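Local coordinates for protein glutamate racemase (PDB 3OUT) that belongs to the aspartate/glutamate racemase family, with two domains built on parallel beta-sheets flanked by helices and D-glutamic acid bound in the model, at residues L30-A42 and L225-T239. Residues are numbered along the deposited sequence; the frame is centred on the assembly and turned at random.
Sequences LPNEDIIYFGDIA and LNTTKSNPEYRFYVT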
# COMPACT_ATOMS: atom_id res chain seq x y z
N LEU B 30 10.95 12.81 -29.61
CA LEU B 30 10.96 14.02 -28.78
C LEU B 30 12.24 14.03 -27.94
O LEU B 30 12.22 13.97 -26.71
CB LEU B 30 9.71 14.07 -27.90
CG LEU B 30 8.39 14.44 -28.54
CD1 LEU B 30 7.20 14.04 -27.69
CD2 LEU B 30 8.44 15.99 -28.77
N PRO B 31 13.40 14.11 -28.59
CA PRO B 31 14.65 13.93 -27.89
C PRO B 31 15.04 15.03 -26.90
O PRO B 31 15.95 14.79 -26.11
CB PRO B 31 15.69 13.90 -29.03
CG PRO B 31 15.00 14.63 -30.11
CD PRO B 31 13.60 14.21 -30.05
N ASN B 32 14.34 16.17 -26.94
CA ASN B 32 14.65 17.29 -26.03
C ASN B 32 13.74 17.32 -24.82
O ASN B 32 13.90 18.20 -24.02
CB ASN B 32 14.51 18.66 -26.70
CG ASN B 32 15.36 18.84 -27.93
OD1 ASN B 32 16.51 18.39 -28.01
ND2 ASN B 32 14.79 19.54 -28.92
N GLU B 33 12.77 16.41 -24.72
CA GLU B 33 11.81 16.42 -23.59
C GLU B 33 12.31 15.70 -22.35
O GLU B 33 12.94 14.64 -22.45
CB GLU B 33 10.51 15.79 -24.01
CG GLU B 33 9.78 16.50 -25.14
CD GLU B 33 9.29 17.90 -24.77
OE1 GLU B 33 8.91 18.08 -23.59
OE2 GLU B 33 9.24 18.79 -25.65
N ASP B 34 12.04 16.27 -21.18
CA ASP B 34 12.24 15.56 -19.91
C ASP B 34 11.11 14.54 -19.75
O ASP B 34 9.96 14.77 -20.14
CB ASP B 34 12.18 16.54 -18.76
CG ASP B 34 13.33 17.54 -18.76
OD1 ASP B 34 14.43 17.28 -19.32
OD2 ASP B 34 13.12 18.61 -18.16
N ILE B 35 11.44 13.38 -19.18
CA ILE B 35 10.46 12.30 -18.97
C ILE B 35 10.60 11.78 -17.54
O ILE B 35 11.71 11.51 -17.06
CB ILE B 35 10.67 11.11 -19.97
CG1 ILE B 35 10.71 11.60 -21.44
CG2 ILE B 35 9.58 10.03 -19.75
CD1 ILE B 35 10.94 10.49 -22.46
N ILE B 36 9.45 11.58 -16.90
CA ILE B 36 9.36 10.88 -15.63
C ILE B 36 8.59 9.59 -15.93
O ILE B 36 7.45 9.64 -16.35
CB ILE B 36 8.56 11.68 -14.58
CG1 ILE B 36 9.30 12.95 -14.18
CG2 ILE B 36 8.26 10.77 -13.36
CD1 ILE B 36 8.49 13.87 -13.18
N TYR B 37 9.26 8.46 -15.76
CA TYR B 37 8.63 7.16 -15.83
C TYR B 37 8.22 6.73 -14.39
O TYR B 37 9.04 6.85 -13.45
CB TYR B 37 9.60 6.13 -16.39
CG TYR B 37 9.11 4.70 -16.24
CD1 TYR B 37 8.27 4.12 -17.19
CD2 TYR B 37 9.50 3.90 -15.16
CE1 TYR B 37 7.77 2.84 -17.05
CE2 TYR B 37 9.00 2.61 -15.01
CZ TYR B 37 8.17 2.07 -15.94
OH TYR B 37 7.67 0.77 -15.79
N PHE B 38 7.00 6.25 -14.24
CA PHE B 38 6.55 5.65 -12.98
C PHE B 38 6.20 4.21 -13.16
O PHE B 38 5.34 3.88 -13.98
CB PHE B 38 5.35 6.37 -12.37
CG PHE B 38 5.14 6.05 -10.90
CD1 PHE B 38 5.60 6.92 -9.93
CD2 PHE B 38 4.59 4.85 -10.51
CE1 PHE B 38 5.50 6.60 -8.59
CE2 PHE B 38 4.46 4.53 -9.16
CZ PHE B 38 4.94 5.43 -8.21
N GLY B 39 6.81 3.35 -12.37
CA GLY B 39 6.41 1.95 -12.36
C GLY B 39 6.15 1.49 -10.94
O GLY B 39 7.03 1.63 -10.07
N ASP B 40 4.97 0.93 -10.71
CA ASP B 40 4.57 0.39 -9.41
C ASP B 40 5.07 -1.04 -9.26
O ASP B 40 4.30 -2.00 -9.08
CB ASP B 40 3.04 0.45 -9.27
CG ASP B 40 2.54 0.13 -7.89
OD1 ASP B 40 3.34 0.10 -6.91
OD2 ASP B 40 1.30 -0.10 -7.79
N ILE B 41 6.39 -1.18 -9.33
CA ILE B 41 7.08 -2.49 -9.28
C ILE B 41 6.73 -3.33 -8.02
O ILE B 41 6.74 -4.55 -8.06
CB ILE B 41 8.61 -2.33 -9.48
CG1 ILE B 41 8.96 -1.42 -10.67
CG2 ILE B 41 9.27 -3.70 -9.71
CD1 ILE B 41 8.25 -1.76 -12.02
N ALA B 42 6.42 -2.66 -6.91
CA ALA B 42 6.07 -3.36 -5.67
C ALA B 42 4.81 -4.21 -5.80
O ALA B 42 4.67 -5.20 -5.09
CB ALA B 42 5.91 -2.37 -4.52
N LEU B 225 6.41 22.50 -26.29
CA LEU B 225 7.66 21.80 -26.49
C LEU B 225 8.78 22.42 -25.67
O LEU B 225 8.88 23.64 -25.50
CB LEU B 225 8.02 21.82 -27.99
CG LEU B 225 7.03 21.20 -28.96
CD1 LEU B 225 7.45 21.48 -30.43
CD2 LEU B 225 6.89 19.73 -28.79
N ASN B 226 9.63 21.56 -25.12
CA ASN B 226 10.73 21.95 -24.27
C ASN B 226 11.80 22.73 -25.06
O ASN B 226 12.30 22.24 -26.07
CB ASN B 226 11.30 20.70 -23.57
CG ASN B 226 12.37 21.03 -22.51
OD1 ASN B 226 13.32 21.73 -22.79
ND2 ASN B 226 12.24 20.43 -21.32
N THR B 227 12.10 23.94 -24.59
CA THR B 227 13.08 24.82 -25.25
C THR B 227 14.26 25.12 -24.36
O THR B 227 14.93 26.15 -24.52
CB THR B 227 12.40 26.15 -25.64
OG1 THR B 227 11.89 26.78 -24.46
CG2 THR B 227 11.25 25.90 -26.61
N THR B 228 14.53 24.25 -23.39
CA THR B 228 15.74 24.36 -22.59
C THR B 228 16.92 23.79 -23.42
O THR B 228 16.72 22.99 -24.35
CB THR B 228 15.65 23.61 -21.28
OG1 THR B 228 15.64 22.21 -21.53
CG2 THR B 228 14.38 24.01 -20.52
N LYS B 229 18.13 24.17 -23.05
CA LYS B 229 19.33 23.76 -23.79
C LYS B 229 20.16 22.75 -23.02
O LYS B 229 21.23 22.34 -23.46
CB LYS B 229 20.17 25.02 -24.09
CG LYS B 229 19.33 26.15 -24.66
CD LYS B 229 18.63 25.72 -25.98
CE LYS B 229 18.00 26.91 -26.68
NZ LYS B 229 17.27 26.44 -27.87
N SER B 230 19.66 22.34 -21.86
CA SER B 230 20.35 21.42 -20.98
C SER B 230 20.00 19.99 -21.39
O SER B 230 19.02 19.77 -22.10
CB SER B 230 19.93 21.68 -19.55
OG SER B 230 18.52 21.76 -19.47
N ASN B 231 20.82 19.04 -20.97
CA ASN B 231 20.58 17.63 -21.20
C ASN B 231 19.18 17.28 -20.67
O ASN B 231 18.84 17.70 -19.58
CB ASN B 231 21.60 16.80 -20.42
CG ASN B 231 22.96 16.77 -21.09
OD1 ASN B 231 23.28 17.60 -21.93
ND2 ASN B 231 23.73 15.75 -20.75
N PRO B 232 18.41 16.50 -21.44
CA PRO B 232 17.12 16.08 -20.92
C PRO B 232 17.29 15.18 -19.72
O PRO B 232 18.27 14.43 -19.63
CB PRO B 232 16.48 15.31 -22.07
CG PRO B 232 17.20 15.76 -23.27
CD PRO B 232 18.57 16.12 -22.84
N GLU B 233 16.34 15.29 -18.82
CA GLU B 233 16.33 14.55 -17.60
C GLU B 233 15.35 13.40 -17.77
O GLU B 233 14.16 13.64 -18.00
CB GLU B 233 15.90 15.44 -16.43
CG GLU B 233 17.01 16.43 -15.94
CD GLU B 233 18.35 15.73 -15.63
OE1 GLU B 233 18.38 14.90 -14.69
OE2 GLU B 233 19.36 15.99 -16.36
N TYR B 234 15.87 12.20 -17.63
CA TYR B 234 15.05 10.98 -17.61
C TYR B 234 15.08 10.36 -16.23
O TYR B 234 16.13 9.84 -15.79
CB TYR B 234 15.56 9.98 -18.62
CG TYR B 234 15.67 10.55 -20.02
CD1 TYR B 234 14.54 10.94 -20.72
CD2 TYR B 234 16.90 10.76 -20.61
CE1 TYR B 234 14.63 11.49 -22.00
CE2 TYR B 234 17.00 11.29 -21.88
CZ TYR B 234 15.86 11.63 -22.58
OH TYR B 234 15.98 12.21 -23.85
N ARG B 235 13.93 10.36 -15.54
CA ARG B 235 13.87 9.89 -14.13
C ARG B 235 12.98 8.67 -14.10
O ARG B 235 11.92 8.69 -14.69
CB ARG B 235 13.31 10.95 -13.19
CG ARG B 235 14.24 12.10 -12.89
CD ARG B 235 13.67 13.08 -11.89
NE ARG B 235 12.78 14.08 -12.52
CZ ARG B 235 11.84 14.82 -11.90
NH1 ARG B 235 11.59 14.70 -10.61
NH2 ARG B 235 11.14 15.73 -12.62
N PHE B 236 13.44 7.61 -13.44
CA PHE B 236 12.70 6.36 -13.36
C PHE B 236 12.36 6.21 -11.90
O PHE B 236 13.24 5.91 -11.08
CB PHE B 236 13.50 5.18 -13.90
CG PHE B 236 13.88 5.36 -15.38
CD1 PHE B 236 15.01 6.07 -15.72
CD2 PHE B 236 13.06 4.88 -16.39
CE1 PHE B 236 15.32 6.29 -17.06
CE2 PHE B 236 13.40 5.08 -17.72
CZ PHE B 236 14.50 5.76 -18.04
N TYR B 237 11.10 6.46 -11.58
CA TYR B 237 10.61 6.34 -10.21
C TYR B 237 9.84 5.05 -10.06
O TYR B 237 8.91 4.79 -10.82
CB TYR B 237 9.70 7.51 -9.89
CG TYR B 237 10.39 8.83 -9.62
CD1 TYR B 237 11.50 8.91 -8.77
CD2 TYR B 237 9.87 9.99 -10.15
CE1 TYR B 237 12.09 10.17 -8.48
CE2 TYR B 237 10.42 11.23 -9.88
CZ TYR B 237 11.54 11.32 -9.05
OH TYR B 237 12.07 12.58 -8.73
N VAL B 238 10.24 4.21 -9.10
CA VAL B 238 9.64 2.92 -8.93
C VAL B 238 9.39 2.62 -7.45
O VAL B 238 10.14 3.10 -6.58
CB VAL B 238 10.52 1.80 -9.60
CG1 VAL B 238 10.58 2.02 -11.11
CG2 VAL B 238 11.95 1.79 -9.02
N THR B 239 8.36 1.81 -7.19
CA THR B 239 8.03 1.46 -5.80
C THR B 239 8.74 0.19 -5.29
O THR B 239 8.61 -0.14 -4.13
CB THR B 239 6.50 1.29 -5.63
OG1 THR B 239 6.04 0.33 -6.57
CG2 THR B 239 5.79 2.63 -5.86
O HOH W 1 13.49 12.83 -24.46
O HOH W 2 15.11 18.88 -21.54
O HOH W 3 11.96 21.14 -28.32
O HOH W 4 9.96 18.44 -21.19
O HOH W 5 16.63 19.13 -18.63
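Ile-35 to Gly-39 pair in parallel register with Tyr-234 to Val-238, joining two neighbouring strands inside the six-stranded parallel sheet of an alpha/beta racemase domain. Backbone bonds pass back and forth along the ladder, from Ile-35 N to Glu-233 O (3.0 Å) through to Thr-239 N on Gly-39 O; strand 10-14 flanks 35-39 on its other edge. On the face packed against helix 20-29, CB of Tyr-37 meets CD2 of Phe-236 at 3.7 Å, the two side chains crossing at about a right angle, while Ile-35 CD1 lies at the edge of the Tyr-234 ring. Tyr-37 OH bonds to Asp-14. On the reverse face, Ile-36 runs alongside Arg-235 and lays CD1 over its guanidinium, 3.3 Å from NH2; a bend at chi3 (-84°) turns that group, and its NH1 also bonds Tyr-237 OH. Ile-36 CG2 rests 3.7 Å from Tyr-237 CD2. Before the strands, carboxylates receive backbone N-H groups: Asn-226 N points almost straight at Glu-33 OE2 (2.8 Å, 179°) on its syn side, while OE1 forms a salt bridge with Lys-71. Glu-233 N reaches Asp-34 OD1 (2.8 Å) from above the carboxylate plane. At the far end, Asp-40 OD2 is hydrogen-bonded to Tyr-46 and salt-bridged to Arg-43; Thr-239 OG1, held between its own N and carbonyl carbon (chi1 55°), donates to the anti lone pair of Asp-40 OD1 (2.7 Å) and accepts from Ala-42 N (3.0 Å).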